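Local coordinates for ribosome-inactivating protein (Lychnis chalcedonica, PDB 2G5X) that belongs to the plant ribosome-inactivating proteins, known as lychnin, and folds as a single compact chain of mixed helix and sheet, at residues Asp18-Glu23 and Val46-Val51. Residues are numbered along the deposited sequence; the frame is centred on the assembly and turned at random. Where two conformers were deposited one is given.
Sequences DSLREE and VLVNLV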
# COMPACT_ATOMS: atom_id res chain seq x y z
N ASP A 18 -0.55 -1.15 -12.24
CA ASP A 18 0.46 -0.79 -13.23
C ASP A 18 0.73 0.71 -13.15
O ASP A 18 1.88 1.15 -13.26
CB ASP A 18 0.02 -1.16 -14.65
CG ASP A 18 0.28 -2.62 -14.99
OD1 ASP A 18 1.11 -3.25 -14.29
OD2 ASP A 18 -0.32 -3.13 -15.96
N SER A 19 -0.32 1.50 -12.93
CA SER A 19 -0.16 2.95 -12.82
C SER A 19 0.71 3.28 -11.61
O SER A 19 1.60 4.12 -11.67
CB SER A 19 -1.51 3.65 -12.68
OG SER A 19 -1.35 5.00 -12.29
N LEU A 20 0.43 2.60 -10.50
CA LEU A 20 1.19 2.81 -9.27
C LEU A 20 2.66 2.40 -9.45
O LEU A 20 3.56 3.13 -9.03
CB LEU A 20 0.56 2.01 -8.12
CG LEU A 20 1.27 2.08 -6.77
CD1 LEU A 20 1.43 3.53 -6.34
CD2 LEU A 20 0.47 1.30 -5.73
N ARG A 21 2.89 1.25 -10.06
CA ARG A 21 4.25 0.77 -10.29
C ARG A 21 5.07 1.77 -11.08
O ARG A 21 6.22 2.05 -10.75
CB ARG A 21 4.22 -0.58 -11.02
CG ARG A 21 3.78 -1.75 -10.16
CD ARG A 21 3.22 -2.89 -11.02
NE ARG A 21 2.82 -4.03 -10.21
CZ ARG A 21 1.96 -4.96 -10.61
NH1 ARG A 21 1.40 -4.89 -11.81
NH2 ARG A 21 1.65 -5.97 -9.80
N GLU A 22 4.46 2.32 -12.13
CA GLU A 22 5.14 3.30 -12.98
C GLU A 22 5.52 4.55 -12.20
O GLU A 22 6.59 5.12 -12.43
CB GLU A 22 4.24 3.69 -14.16
CG GLU A 22 3.98 2.57 -15.16
CD GLU A 22 5.17 2.29 -16.06
OE1 GLU A 22 5.12 1.30 -16.82
OE2 GLU A 22 6.16 3.06 -16.03
N GLU A 23 4.66 4.98 -11.29
CA GLU A 23 4.96 6.18 -10.50
C GLU A 23 6.18 5.98 -9.61
O GLU A 23 7.01 6.88 -9.47
CB GLU A 23 3.74 6.58 -9.65
CG GLU A 23 2.60 7.16 -10.47
CD GLU A 23 3.06 8.30 -11.37
OE1 GLU A 23 3.13 8.10 -12.60
OE2 GLU A 23 3.36 9.38 -10.84
N VAL A 46 4.36 8.93 -3.20
CA VAL A 46 3.42 8.60 -4.25
C VAL A 46 2.04 8.54 -3.59
O VAL A 46 1.85 7.80 -2.62
CB VAL A 46 3.74 7.24 -4.90
CG1 VAL A 46 2.68 6.89 -5.93
CG2 VAL A 46 5.11 7.29 -5.55
N LEU A 47 1.10 9.32 -4.10
CA LEU A 47 -0.25 9.34 -3.54
C LEU A 47 -1.14 8.37 -4.29
O LEU A 47 -1.02 8.20 -5.50
CB LEU A 47 -0.84 10.75 -3.61
CG LEU A 47 -0.08 11.86 -2.87
CD1 LEU A 47 -0.87 13.16 -2.97
CD2 LEU A 47 0.11 11.47 -1.41
N VAL A 48 -2.04 7.74 -3.54
CA VAL A 48 -2.98 6.76 -4.08
C VAL A 48 -4.38 7.03 -3.56
O VAL A 48 -4.59 7.15 -2.36
CB VAL A 48 -2.56 5.33 -3.66
CG1 VAL A 48 -3.69 4.34 -3.92
CG2 VAL A 48 -1.31 4.92 -4.42
N ASN A 49 -5.35 7.12 -4.47
CA ASN A 49 -6.74 7.36 -4.06
C ASN A 49 -7.53 6.05 -4.02
O ASN A 49 -7.50 5.28 -4.97
CB ASN A 49 -7.44 8.30 -5.05
CG ASN A 49 -7.21 9.76 -4.74
OD1 ASN A 49 -6.40 10.12 -3.89
ND2 ASN A 49 -7.94 10.63 -5.44
N LEU A 50 -8.21 5.81 -2.90
CA LEU A 50 -9.07 4.64 -2.76
C LEU A 50 -10.47 5.26 -2.66
O LEU A 50 -10.70 6.14 -1.83
CB LEU A 50 -8.74 3.84 -1.49
CG LEU A 50 -7.40 3.09 -1.44
CD1 LEU A 50 -7.32 2.28 -0.14
CD2 LEU A 50 -7.27 2.17 -2.64
N VAL A 51 -11.39 4.81 -3.50
CA VAL A 51 -12.75 5.37 -3.51
C VAL A 51 -13.81 4.29 -3.32
O VAL A 51 -13.72 3.22 -3.93
CB VAL A 51 -13.04 6.09 -4.86
CG1 VAL A 51 -14.41 6.75 -4.81
CG2 VAL A 51 -11.95 7.11 -5.15
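L20 of the helix rests one methyl, CD1, against two valines of the strand: it lies 3.6 Å from CG1 of V46 and equally 3.6 Å from CG2 of V48. The CA–CB bond of L20 does not aim at the strand; with CG anti to the backbone N (chi1 178°), it is the CD1 end of the side chain that comes nearer and reaches the valines. The leucine lies at about a right angle to V48 and at a more slanting angle to V46. L20, V46 and V48 are all buried and form the tight part of the contact. V168 of helix 154-173 packs against L20 as well, and F63 of strand 58-64 lies beside V48, extending the apolar layer on both elements.

Toward the solvent the contact thins out. V46 serves both helix residues, for its CG1 also meets CB of the partly exposed E23, at 3.9 Å. E23 points its CA–CB bond at the strand but touches it with CB alone; beyond that the chain bends at chi2 (-52°), and the carboxylate pairs through OE2 with NH1 of R26, just past the end of helix 10-25. The same side chain also touches P2, in the loop ahead of strand 3-5.

Segments 18-23 and 46-51 run nearly antiparallel (167°), with a closest axis approach of 9.5 Å, and belong to successive elements of the beta-alpha-beta unit made by strand 3-5, helix 10-25 and strand 45-51. No hydrogen bond or salt bridge links the two segments, which implies that they meet through close apolar contact, while the carboxylate of E23 is paired with R26 rather than with the strand.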